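Choline dehydrogenase and related flavoproteins (Aspergillus oryzae, PDB 3Q9T) oxidises formate as a flavoenzyme of the glucose-methanol-choline oxidoreductase family, with 8-formyl-FAD bound at its catalytic site. Local coordinates at residues A[41-45]-A[212-216]; A[204-208]-A[340-344]; A[304-308]-A[446-451]; A[322-328]-A[410-416]; A[422-426]-A[548-552]. All coordinates share one frame. Where two conformers were deposited one is given. Residue numbers count along the deposited sequence, not the author numbering.

Contact 1 (A[41-45]-A[212-216]); sequences GNPED and FLFVK
F212 sets its ring against P43 and the aliphatic part of E44: F212 CD1 lies 3.6 Å from P43 CG, and F212 CE2 3.3 Å from E44 CG. F212 is in the p rotamer (chi1 49°). Segment 41-45 makes a short 3-10 turn at 43-45, with D45 N bonded to N42 O at 3.0 Å and N42 ND2 to D45 OD2 at 3.2 Å. Residues 212-214 have helical backbone angles. The closest CA pair is P43 and F212, 7.7 Å apart. E44, m then t, extends toward K216; E44 OE1 and K216 NZ form only a long salt bridge of 3.8 Å, while E44 OE2 comes within a tight 2.8 Å of K216 CD. This is loop-to-loop packing with a charged outer margin, and it buries 213 Å². The first loop follows strand 33-36 and the second precedes strand 221-224, neighbours in the parallel Rossmann-type sheet; F214 and V215 pack on helix 16-25, and F214 also on helix 555-572.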
# COMPACT_ATOMS: atom_id res chain seq x y z
N GLY A 41 -25.65 17.45 -11.47
CA GLY A 41 -26.05 18.81 -11.22
C GLY A 41 -27.14 18.92 -10.17
O GLY A 41 -27.44 20.02 -9.72
N ASN A 42 -27.73 17.79 -9.80
CA ASN A 42 -28.88 17.76 -8.89
C ASN A 42 -28.64 16.98 -7.60
O ASN A 42 -29.38 16.03 -7.30
CB ASN A 42 -30.08 17.15 -9.61
CG ASN A 42 -29.82 15.72 -10.07
OD1 ASN A 42 -28.68 15.37 -10.36
ND2 ASN A 42 -30.87 14.89 -10.12
N PRO A 43 -27.60 17.35 -6.83
CA PRO A 43 -27.33 16.64 -5.56
C PRO A 43 -28.50 16.65 -4.59
O PRO A 43 -28.69 15.65 -3.90
CB PRO A 43 -26.16 17.43 -4.95
CG PRO A 43 -26.18 18.76 -5.65
CD PRO A 43 -26.65 18.44 -7.06
N GLU A 44 -29.26 17.74 -4.53
CA GLU A 44 -30.37 17.82 -3.59
C GLU A 44 -31.41 16.74 -3.86
O GLU A 44 -32.22 16.44 -3.00
CB GLU A 44 -31.03 19.21 -3.59
CG GLU A 44 -30.13 20.31 -3.04
CD GLU A 44 -30.79 21.68 -3.09
OE1 GLU A 44 -31.68 21.96 -2.27
OE2 GLU A 44 -30.40 22.49 -3.96
N ASP A 45 -31.37 16.12 -5.04
CA ASP A 45 -32.28 15.02 -5.37
C ASP A 45 -31.77 13.64 -4.92
O ASP A 45 -32.45 12.63 -5.15
CB ASP A 45 -32.53 14.96 -6.87
CG ASP A 45 -33.35 16.13 -7.38
OD1 ASP A 45 -34.00 16.83 -6.55
OD2 ASP A 45 -33.35 16.32 -8.61
N PHE A 212 -23.88 23.69 -2.91
CA PHE A 212 -24.89 23.81 -3.97
C PHE A 212 -26.04 24.75 -3.58
O PHE A 212 -26.78 25.23 -4.43
CB PHE A 212 -25.45 22.44 -4.35
CG PHE A 212 -25.86 21.61 -3.17
CD1 PHE A 212 -25.09 20.53 -2.76
CD2 PHE A 212 -27.01 21.92 -2.46
CE1 PHE A 212 -25.47 19.76 -1.68
CE2 PHE A 212 -27.39 21.16 -1.35
CZ PHE A 212 -26.62 20.08 -0.96
N LEU A 213 -26.17 24.99 -2.28
CA LEU A 213 -27.15 25.92 -1.73
C LEU A 213 -26.86 27.38 -2.13
O LEU A 213 -27.74 28.25 -2.00
CB LEU A 213 -27.12 25.81 -0.20
CG LEU A 213 -28.25 25.10 0.56
CD1 LEU A 213 -29.03 24.13 -0.31
CD2 LEU A 213 -27.72 24.42 1.82
N PHE A 214 -25.63 27.65 -2.56
CA PHE A 214 -25.23 28.98 -3.01
C PHE A 214 -25.73 29.31 -4.43
O PHE A 214 -25.86 30.49 -4.79
CB PHE A 214 -23.71 29.08 -3.06
CG PHE A 214 -23.10 29.76 -1.88
CD1 PHE A 214 -23.08 31.14 -1.79
CD2 PHE A 214 -22.50 29.02 -0.87
CE1 PHE A 214 -22.49 31.79 -0.71
CE2 PHE A 214 -21.90 29.66 0.23
CZ PHE A 214 -21.90 31.04 0.31
N VAL A 215 -25.98 28.29 -5.24
CA VAL A 215 -26.08 28.53 -6.69
C VAL A 215 -27.40 28.13 -7.35
O VAL A 215 -27.50 28.10 -8.59
CB VAL A 215 -24.92 27.86 -7.46
CG1 VAL A 215 -23.60 28.47 -7.04
CG2 VAL A 215 -24.93 26.35 -7.24
N LYS A 216 -28.41 27.83 -6.55
CA LYS A 216 -29.72 27.48 -7.10
C LYS A 216 -30.64 28.71 -7.17
O LYS A 216 -30.38 29.74 -6.53
CB LYS A 216 -30.35 26.34 -6.30
CG LYS A 216 -30.33 26.55 -4.78
CD LYS A 216 -30.61 25.25 -4.01
CE LYS A 216 -32.10 24.94 -3.87
NZ LYS A 216 -32.70 25.61 -2.68

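Contact 2 (A[204-208]-A[340-344]); sequences YRGQR and YNKNR
Two hydrogen bonds tie the C-terminal region of helix 331-343 to the β-hairpin of strands 195-204 and 207-208: Y340 OH gives to G206 O at 2.6 Å, and R344 NE to Q207 OE1 at 3.1 Å (160°). The hairpin closes with a type I' turn from Y204 to Q207, with Q207 N to Y204 O at 3.0 Å and Y204 N to Q207 O at 3.1 Å. R205 (44/49) and G206 (58/23) take the two positive-phi positions. A side chain on G206 would collide with R344 O, so glycine suits packing and turn. Across the segments G206 and R344 are nearest, CA to CA 5.8 Å. R344 has positive phi (62/19) as the chain leaves the helical turn, with R344 N on Y340 O at 2.6 Å. Its m, m, t side chain folds back, and R344 NH1 reaches Y340 O weakly at 3.3 Å. Packing is light, with 193 Å² buried. Water 1 donates to Q207 OE1 and to Y340 OH, each at 2.9 Å.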
# COMPACT_ATOMS: atom_id res chain seq x y z
N TYR A 204 -28.86 20.93 9.24
CA TYR A 204 -29.98 21.64 9.86
C TYR A 204 -31.28 20.95 9.51
O TYR A 204 -31.51 20.60 8.35
CB TYR A 204 -30.01 23.11 9.44
CG TYR A 204 -31.07 23.94 10.15
CD1 TYR A 204 -31.11 23.98 11.54
CD2 TYR A 204 -32.00 24.69 9.43
CE1 TYR A 204 -32.07 24.73 12.20
CE2 TYR A 204 -32.96 25.44 10.09
CZ TYR A 204 -32.99 25.46 11.47
OH TYR A 204 -33.93 26.21 12.13
N ARG A 205 -32.11 20.75 10.52
CA ARG A 205 -33.30 19.93 10.38
C ARG A 205 -32.96 18.67 9.61
O ARG A 205 -33.64 18.33 8.64
CB ARG A 205 -34.39 20.72 9.65
CG ARG A 205 -35.04 21.81 10.50
CD ARG A 205 -35.95 22.66 9.64
NE ARG A 205 -37.28 22.83 10.23
CZ ARG A 205 -38.33 22.05 9.97
NH1 ARG A 205 -38.21 21.01 9.15
NH2 ARG A 205 -39.50 22.30 10.56
N GLY A 206 -31.89 18.00 10.03
CA GLY A 206 -31.52 16.70 9.48
C GLY A 206 -31.27 16.65 7.98
O GLY A 206 -31.37 15.61 7.34
N GLN A 207 -30.96 17.80 7.40
CA GLN A 207 -30.58 17.84 6.00
C GLN A 207 -29.17 18.37 5.88
O GLN A 207 -28.79 19.27 6.63
CB GLN A 207 -31.55 18.74 5.21
CG GLN A 207 -32.96 18.16 5.05
CD GLN A 207 -33.28 17.77 3.62
OE1 GLN A 207 -33.90 16.73 3.36
NE2 GLN A 207 -32.84 18.60 2.66
N ARG A 208 -28.39 17.83 4.95
CA ARG A 208 -27.05 18.34 4.69
C ARG A 208 -27.08 19.74 4.08
O ARG A 208 -27.89 20.04 3.22
CB ARG A 208 -26.29 17.42 3.74
CG ARG A 208 -24.90 17.97 3.36
CD ARG A 208 -24.28 17.19 2.19
NE ARG A 208 -23.88 15.83 2.55
CZ ARG A 208 -22.74 15.53 3.17
NH1 ARG A 208 -21.87 16.49 3.50
NH2 ARG A 208 -22.45 14.26 3.44
N TYR A 340 -37.71 9.45 9.55
CA TYR A 340 -36.93 10.40 8.78
C TYR A 340 -37.66 10.69 7.48
O TYR A 340 -37.74 11.85 7.05
CB TYR A 340 -35.54 9.85 8.46
CG TYR A 340 -34.64 10.85 7.76
CD1 TYR A 340 -33.97 11.82 8.48
CD2 TYR A 340 -34.48 10.83 6.37
CE1 TYR A 340 -33.16 12.73 7.86
CE2 TYR A 340 -33.67 11.75 5.73
CZ TYR A 340 -33.00 12.69 6.49
OH TYR A 340 -32.17 13.61 5.90
N ASN A 341 -38.19 9.63 6.88
CA ASN A 341 -38.88 9.75 5.61
C ASN A 341 -40.14 10.60 5.68
O ASN A 341 -40.53 11.23 4.69
CB ASN A 341 -39.19 8.38 5.04
CG ASN A 341 -38.00 7.79 4.31
OD1 ASN A 341 -36.95 8.43 4.20
ND2 ASN A 341 -38.15 6.56 3.82
N LYS A 342 -40.77 10.64 6.85
CA LYS A 342 -42.02 11.37 6.95
C LYS A 342 -41.80 12.84 7.30
O LYS A 342 -42.50 13.71 6.78
CB LYS A 342 -43.00 10.70 7.91
CG LYS A 342 -42.63 10.82 9.38
CD LYS A 342 -43.83 10.55 10.30
CE LYS A 342 -44.89 11.64 10.17
NZ LYS A 342 -46.07 11.35 11.04
N ASN A 343 -40.82 13.13 8.15
CA ASN A 343 -40.57 14.51 8.54
C ASN A 343 -39.11 14.88 8.82
O ASN A 343 -38.84 15.91 9.44
CB ASN A 343 -41.45 14.90 9.73
CG ASN A 343 -40.90 14.40 11.04
OD1 ASN A 343 -40.16 13.42 11.07
ND2 ASN A 343 -41.26 15.07 12.14
N ARG A 344 -38.17 14.03 8.36
CA ARG A 344 -36.73 14.28 8.53
C ARG A 344 -36.26 14.34 9.99
O ARG A 344 -35.19 14.89 10.26
CB ARG A 344 -36.29 15.57 7.82
CG ARG A 344 -36.59 15.63 6.33
CD ARG A 344 -35.96 14.48 5.59
NE ARG A 344 -36.09 14.62 4.14
CZ ARG A 344 -36.93 13.92 3.38
NH1 ARG A 344 -37.74 13.01 3.92
NH2 ARG A 344 -36.97 14.12 2.07
O HOH W 1 -32.79 14.01 3.11

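Contact 3 (A[304-308]-A[446-451]); sequences LMDHP and INLNFF
Although 369 Å² is buried, no direct hydrogen bond crosses between 304-308 and 446-451; one water does the polar work. Water 2 accepts from D306 N at 2.9 Å and donates to L448 O at 2.8 Å. The two paths run 48° apart end to end, with CA atoms closest at L304-L448 (6.7 Å) and P308-F450 (6.1 Å). At one end L304 (t, p) reaches L448 CD2 at 3.7 Å, I446 CG2 at 4.0 Å and N447 O at 3.2 Å, all from its CD2. At the other, P308 CB sits over the face of the F450 ring, 3.8 Å from the centroid and 19° off the normal, a CH-pi contact; the same P308 CB lies 3.6 Å from F451 CE2. Between these, D306 OD2 approaches F450 CZ at 3.6 Å, though its hydrogen-bond partner is T507; the CA-to-CB bond of H307 points away from 446-451, and H307 ND1 is hydrogen-bonded with H510 ND1. Segment 446-451 bends through an Asx turn, N449 N to N447 OD1 at 3.0 Å, and N449 and F451 both take positive phi. The segments continue from strands 302-304 and 445-447, the outer strands of a three-stranded antiparallel sheet with 431-434 between them. The arrangement thus belongs to the buried interior of the GMC fold, the D306 side chain lying about 8 Å from the bound flavin cofactor.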
# COMPACT_ATOMS: atom_id res chain seq x y z
N LEU A 304 1.66 20.18 -0.83
CA LEU A 304 0.46 19.46 -0.42
C LEU A 304 0.59 19.12 1.07
O LEU A 304 1.50 18.40 1.47
CB LEU A 304 0.32 18.20 -1.25
CG LEU A 304 -0.68 17.19 -0.73
CD1 LEU A 304 -2.06 17.79 -0.82
CD2 LEU A 304 -0.58 15.88 -1.49
N MET A 305 -0.32 19.65 1.89
CA MET A 305 -0.31 19.35 3.33
C MET A 305 -1.68 18.89 3.81
O MET A 305 -2.71 19.49 3.46
CB MET A 305 0.14 20.57 4.15
CG MET A 305 0.60 20.21 5.55
SD MET A 305 2.28 19.51 5.58
CE MET A 305 2.35 19.02 7.30
N ASP A 306 -1.69 17.82 4.59
CA ASP A 306 -2.93 17.22 5.07
C ASP A 306 -2.72 16.84 6.53
O ASP A 306 -1.59 16.90 7.04
CB ASP A 306 -3.26 16.00 4.21
CG ASP A 306 -4.68 15.45 4.44
OD1 ASP A 306 -5.46 16.02 5.21
OD2 ASP A 306 -5.03 14.42 3.81
N HIS A 307 -3.79 16.45 7.22
CA HIS A 307 -3.68 15.96 8.60
C HIS A 307 -3.66 14.43 8.60
O HIS A 307 -4.58 13.82 8.06
CB HIS A 307 -4.91 16.37 9.41
CG HIS A 307 -5.00 17.83 9.71
ND1 HIS A 307 -6.19 18.52 9.67
CD2 HIS A 307 -4.06 18.73 10.09
CE1 HIS A 307 -5.98 19.78 10.00
NE2 HIS A 307 -4.70 19.93 10.27
N PRO A 308 -2.65 13.82 9.24
CA PRO A 308 -2.73 12.35 9.35
C PRO A 308 -3.67 12.02 10.50
O PRO A 308 -3.77 12.81 11.44
CB PRO A 308 -1.30 11.96 9.70
CG PRO A 308 -0.80 13.13 10.51
CD PRO A 308 -1.54 14.37 10.03
N ILE A 446 -0.53 11.39 -6.32
CA ILE A 446 -0.73 12.06 -5.05
C ILE A 446 0.06 11.37 -3.95
O ILE A 446 -0.18 10.21 -3.63
CB ILE A 446 -2.25 12.10 -4.65
CG1 ILE A 446 -3.11 12.62 -5.82
CG2 ILE A 446 -2.46 12.92 -3.38
CD1 ILE A 446 -4.61 12.67 -5.53
N ASN A 447 1.01 12.11 -3.38
CA ASN A 447 1.75 11.66 -2.21
C ASN A 447 1.54 12.63 -1.03
O ASN A 447 1.87 13.81 -1.14
CB ASN A 447 3.23 11.56 -2.54
CG ASN A 447 4.06 11.23 -1.32
OD1 ASN A 447 3.56 10.66 -0.36
ND2 ASN A 447 5.33 11.61 -1.34
N LEU A 448 0.96 12.13 0.07
CA LEU A 448 0.64 12.97 1.23
C LEU A 448 1.81 13.09 2.20
O LEU A 448 1.83 13.96 3.05
CB LEU A 448 -0.57 12.40 2.00
CG LEU A 448 -1.92 12.48 1.29
CD1 LEU A 448 -2.99 11.72 2.06
CD2 LEU A 448 -2.30 13.94 1.12
N ASN A 449 2.76 12.17 2.08
CA ASN A 449 3.99 12.23 2.85
C ASN A 449 3.75 12.32 4.36
O ASN A 449 4.47 13.03 5.06
CB ASN A 449 4.86 13.39 2.35
CG ASN A 449 6.31 13.25 2.78
OD1 ASN A 449 6.85 12.15 2.83
ND2 ASN A 449 6.95 14.38 3.11
N PHE A 450 2.75 11.59 4.84
CA PHE A 450 2.45 11.55 6.26
C PHE A 450 3.63 10.97 7.03
O PHE A 450 4.24 9.96 6.61
CB PHE A 450 1.22 10.67 6.51
CG PHE A 450 -0.11 11.31 6.20
CD1 PHE A 450 -0.30 12.69 6.35
CD2 PHE A 450 -1.19 10.53 5.81
CE1 PHE A 450 -1.52 13.27 6.10
CE2 PHE A 450 -2.43 11.11 5.53
CZ PHE A 450 -2.60 12.47 5.69
N PHE A 451 3.96 11.60 8.15
CA PHE A 451 4.94 11.05 9.08
C PHE A 451 6.38 11.01 8.50
O PHE A 451 7.21 10.20 8.92
CB PHE A 451 4.49 9.67 9.57
CG PHE A 451 3.19 9.71 10.33
CD1 PHE A 451 3.12 10.36 11.57
CD2 PHE A 451 2.04 9.12 9.82
CE1 PHE A 451 1.94 10.41 12.27
CE2 PHE A 451 0.84 9.17 10.54
CZ PHE A 451 0.79 9.81 11.76
O HOH W 2 0.67 16.14 4.28

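Contact 4 (A[322-328]-A[410-416]); sequences MDDVLLR and TPKTGDH
D323 spends both carboxylate oxygens on H416: H416 N gives to D323 OD1 at 2.9 Å (161°), and H416 ND1 to D323 OD2 at 2.9 Å (144°); D323 OD2 also takes F400 N. The next amide, D324 N, bonds D415 OD1 at 3.2 Å, while D415 OD2 is met by G319 N. R328, an m, t, m rotamer, satisfies the carbonyl of G414, with R328 NH1 to G414 O at 3.0 Å and a weak bond from R328 NH2 to G414 O at 2.9 Å. R328 also forms a salt bridge with D324, R328 NE to D324 OD1 being 3.0 Å and R328 NH2 to D324 OD1 3.1 Å. R328 NH2 adds a long salt bridge of 3.7 Å to D415 OD1, and K332 pairs with D324 OD2. The helix 323-327 widens to a pi-type turn, R328 N to D323 O at 3.2 Å. CA atoms are nearest at D323-D415, 5.1 Å. At 85/155, a CB on G414 would run into the carbonyl O of T413. A His-carboxylate pair and a salt-bridge network thus fasten a short helix to segment 410-416, which leads into strand 415-423 of the large mixed sheet in the GMC fold.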
# COMPACT_ATOMS: atom_id res chain seq x y z
N MET A 322 -24.45 3.94 18.26
CA MET A 322 -25.62 3.89 17.41
C MET A 322 -25.67 2.71 16.44
O MET A 322 -26.58 2.62 15.61
CB MET A 322 -25.72 5.21 16.64
CG MET A 322 -25.92 6.41 17.57
SD MET A 322 -27.49 6.28 18.43
CE MET A 322 -28.64 6.13 17.04
N ASP A 323 -24.69 1.81 16.55
CA ASP A 323 -24.58 0.68 15.63
C ASP A 323 -25.89 -0.08 15.46
O ASP A 323 -26.29 -0.43 14.34
CB ASP A 323 -23.48 -0.28 16.10
CG ASP A 323 -22.15 0.42 16.32
OD1 ASP A 323 -22.11 1.41 17.09
OD2 ASP A 323 -21.14 -0.03 15.73
N ASP A 324 -26.57 -0.35 16.57
CA ASP A 324 -27.75 -1.22 16.53
C ASP A 324 -28.96 -0.52 15.92
O ASP A 324 -29.94 -1.16 15.56
CB ASP A 324 -28.09 -1.75 17.92
CG ASP A 324 -28.64 -3.16 17.89
OD1 ASP A 324 -28.03 -4.02 17.20
OD2 ASP A 324 -29.68 -3.42 18.53
N VAL A 325 -28.88 0.80 15.81
CA VAL A 325 -29.97 1.58 15.27
C VAL A 325 -29.73 1.92 13.80
O VAL A 325 -30.62 1.79 12.97
CB VAL A 325 -30.17 2.87 16.05
CG1 VAL A 325 -31.36 3.64 15.49
CG2 VAL A 325 -30.34 2.58 17.55
N LEU A 326 -28.51 2.35 13.49
CA LEU A 326 -28.23 2.86 12.15
C LEU A 326 -27.51 1.87 11.23
O LEU A 326 -27.76 1.85 10.02
CB LEU A 326 -27.46 4.17 12.24
CG LEU A 326 -28.26 5.30 12.88
CD1 LEU A 326 -27.38 6.52 13.17
CD2 LEU A 326 -29.43 5.67 11.98
N LEU A 327 -26.64 1.05 11.81
CA LEU A 327 -25.75 0.22 11.00
C LEU A 327 -26.33 -1.12 10.60
O LEU A 327 -26.06 -1.62 9.51
CB LEU A 327 -24.43 -0.02 11.73
CG LEU A 327 -23.18 0.71 11.24
CD1 LEU A 327 -21.95 0.01 11.83
CD2 LEU A 327 -23.10 0.72 9.71
N ARG A 328 -27.11 -1.73 11.50
CA ARG A 328 -27.60 -3.08 11.29
C ARG A 328 -29.06 -3.05 10.87
O ARG A 328 -29.82 -2.19 11.30
CB ARG A 328 -27.39 -3.93 12.56
CG ARG A 328 -25.92 -4.15 12.88
CD ARG A 328 -25.66 -5.15 13.99
NE ARG A 328 -25.80 -4.55 15.32
CZ ARG A 328 -24.79 -4.07 16.03
NH1 ARG A 328 -23.55 -4.11 15.54
NH2 ARG A 328 -25.01 -3.55 17.23
N THR A 410 -16.52 -4.60 9.23
CA THR A 410 -17.50 -4.05 10.15
C THR A 410 -17.91 -5.14 11.13
O THR A 410 -18.31 -6.23 10.72
CB THR A 410 -18.74 -3.57 9.40
OG1 THR A 410 -18.35 -2.54 8.47
CG2 THR A 410 -19.75 -3.02 10.39
N PRO A 411 -17.79 -4.85 12.44
CA PRO A 411 -18.19 -5.89 13.40
C PRO A 411 -19.66 -6.27 13.21
O PRO A 411 -20.46 -5.42 12.84
CB PRO A 411 -17.96 -5.22 14.77
CG PRO A 411 -17.03 -4.08 14.50
CD PRO A 411 -17.34 -3.62 13.10
N LYS A 412 -19.98 -7.53 13.46
CA LYS A 412 -21.33 -8.05 13.27
C LYS A 412 -22.28 -7.73 14.42
O LYS A 412 -23.49 -7.65 14.22
CB LYS A 412 -21.27 -9.56 13.03
CG LYS A 412 -20.50 -9.96 11.77
CD LYS A 412 -20.24 -11.46 11.73
CE LYS A 412 -19.53 -11.85 10.44
NZ LYS A 412 -20.33 -11.47 9.25
N THR A 413 -21.71 -7.54 15.62
CA THR A 413 -22.48 -7.29 16.84
C THR A 413 -21.88 -6.16 17.67
O THR A 413 -20.75 -5.74 17.44
CB THR A 413 -22.44 -8.51 17.77
OG1 THR A 413 -21.13 -8.62 18.34
CG2 THR A 413 -22.78 -9.79 17.01
N GLY A 414 -22.63 -5.69 18.66
CA GLY A 414 -22.11 -4.72 19.62
C GLY A 414 -22.21 -3.28 19.17
O GLY A 414 -22.26 -2.97 17.99
N ASP A 415 -22.24 -2.37 20.14
CA ASP A 415 -22.18 -0.96 19.81
C ASP A 415 -20.71 -0.52 19.91
O ASP A 415 -19.92 -1.12 20.64
CB ASP A 415 -23.08 -0.15 20.75
CG ASP A 415 -24.57 -0.39 20.48
OD1 ASP A 415 -24.96 -0.55 19.31
OD2 ASP A 415 -25.36 -0.41 21.45
N HIS A 416 -20.33 0.49 19.16
CA HIS A 416 -18.93 0.91 19.17
C HIS A 416 -18.77 2.42 19.27
O HIS A 416 -19.71 3.17 19.03
CB HIS A 416 -18.24 0.39 17.92
CG HIS A 416 -18.30 -1.10 17.79
ND1 HIS A 416 -19.43 -1.77 17.37
CD2 HIS A 416 -17.39 -2.06 18.09
CE1 HIS A 416 -19.21 -3.07 17.38
NE2 HIS A 416 -17.97 -3.27 17.81

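Contact 5 (A[422-426]-A[548-552]); sequences DLVRP and IIPDC
R425 buries the most area (79 Å²), followed by V424 and D551 (62 Å² each). Its side chain leaves CA sideways, with chi1 m and chi3 p (56°), and brings its guanidinium edge to two acceptors: R425 NH1 bonds I549 O at 2.9 Å and D551 OD1 at 2.7 Å, the latter a salt bridge, while R425 NH2 also reaches I549 O at 3.1 Å. D551 OD1 also meets T108 OG1, and D551 OD2 meets H105 N. V424, its chi1 off the wells at 122°, points toward the other segment, CG1 being 3.0 Å from D551 O and 3.5 Å from D551 CB, and V424 CG2 3.5 Å from C552 N. The nearest CA atoms are V424 and D551, 5.0 Å apart. Residues 422-423 end strand 415-423, and V424 to P426 form the loop that follows; loop 548-552 precedes helix 555-572, its C552 side chain about 7 Å from the flavin cofactor. A buried arginine, matched by one carboxylate and one carbonyl, thus joins the two loops with its charge compensated.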
# COMPACT_ATOMS: atom_id res chain seq x y z
N ASP A 422 -6.67 12.86 15.24
CA ASP A 422 -6.26 13.70 14.14
C ASP A 422 -5.12 14.62 14.58
O ASP A 422 -5.33 15.52 15.40
CB ASP A 422 -7.49 14.51 13.71
CG ASP A 422 -7.20 15.48 12.59
OD1 ASP A 422 -6.01 15.82 12.37
OD2 ASP A 422 -8.18 15.93 11.95
N LEU A 423 -3.91 14.39 14.06
CA LEU A 423 -2.76 15.26 14.38
C LEU A 423 -2.93 16.53 13.57
O LEU A 423 -2.82 16.55 12.33
CB LEU A 423 -1.45 14.58 14.01
CG LEU A 423 -0.10 14.90 14.66
CD1 LEU A 423 0.98 14.81 13.58
CD2 LEU A 423 -0.05 16.24 15.38
N VAL A 424 -3.23 17.61 14.26
CA VAL A 424 -3.77 18.79 13.63
C VAL A 424 -2.63 19.79 13.33
O VAL A 424 -2.73 20.64 12.43
CB VAL A 424 -4.88 19.32 14.57
CG1 VAL A 424 -4.63 20.72 15.01
CG2 VAL A 424 -6.27 19.07 13.98
N ARG A 425 -1.52 19.64 14.04
CA ARG A 425 -0.32 20.45 13.84
C ARG A 425 0.91 19.57 13.58
O ARG A 425 1.82 19.53 14.41
CB ARG A 425 -0.07 21.31 15.07
CG ARG A 425 -1.10 22.43 15.24
CD ARG A 425 -0.59 23.74 14.67
NE ARG A 425 -0.19 23.61 13.27
CZ ARG A 425 -1.00 23.82 12.23
NH1 ARG A 425 -2.27 24.16 12.40
NH2 ARG A 425 -0.53 23.67 11.01
N PRO A 426 0.94 18.86 12.44
CA PRO A 426 2.08 17.99 12.16
C PRO A 426 3.26 18.85 11.74
O PRO A 426 3.06 20.00 11.41
CB PRO A 426 1.59 17.14 10.98
CG PRO A 426 0.65 18.06 10.26
CD PRO A 426 -0.03 18.86 11.32
N ILE A 548 -1.11 27.51 5.25
CA ILE A 548 -0.80 26.82 6.50
C ILE A 548 -2.08 26.14 6.97
O ILE A 548 -3.08 26.81 7.22
CB ILE A 548 -0.36 27.78 7.60
CG1 ILE A 548 0.85 28.61 7.16
CG2 ILE A 548 -0.01 27.01 8.88
CD1 ILE A 548 1.32 29.57 8.22
N ILE A 549 -2.07 24.82 7.06
CA ILE A 549 -3.33 24.08 7.30
C ILE A 549 -3.93 24.42 8.68
O ILE A 549 -3.22 24.43 9.68
CB ILE A 549 -3.12 22.55 7.16
CG1 ILE A 549 -4.47 21.83 7.11
CG2 ILE A 549 -2.23 22.03 8.30
CD1 ILE A 549 -4.35 20.27 6.98
N PRO A 550 -5.23 24.73 8.72
CA PRO A 550 -5.88 25.07 10.00
C PRO A 550 -5.80 23.93 11.02
O PRO A 550 -5.50 22.79 10.65
CB PRO A 550 -7.34 25.34 9.59
CG PRO A 550 -7.25 25.78 8.14
CD PRO A 550 -6.08 25.03 7.55
N ASP A 551 -6.11 24.23 12.28
CA ASP A 551 -5.86 23.28 13.39
C ASP A 551 -7.06 22.34 13.63
O ASP A 551 -7.37 21.99 14.77
CB ASP A 551 -5.53 24.06 14.66
CG ASP A 551 -4.69 25.31 14.38
OD1 ASP A 551 -3.46 25.28 14.59
OD2 ASP A 551 -5.26 26.32 13.92
N CYS A 552 -7.72 21.92 12.56
CA CYS A 552 -9.00 21.28 12.71
C CYS A 552 -9.54 20.98 11.33
O CYS A 552 -8.92 21.36 10.34
CB CYS A 552 -9.95 22.24 13.40
SG CYS A 552 -10.02 23.83 12.54

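Contacts 3 and 5 are buried, their centres 11 Å apart; they touch, P308 O to L423 N at 3.1 Å being a probable hydrogen bond. Contacts 1, 2 and 4 are partly buried and further from the centre of the chain. Chemistry follows place only in part: apolar packing with a water bridge in contact 3 contrasts with the buried salt bridge of contact 5, while contact 4 is the richest in hydrogen bonds and contacts 1 and 3 have no direct one across their segments. Contacts 4 and 5 both use strand 415-423, their nearest atoms about 16 Å apart, and contact 2 reaches the same mixed sheet. Contact 1 adjoins contact 2 in sequence and lies beside the Rossmann-type sheet.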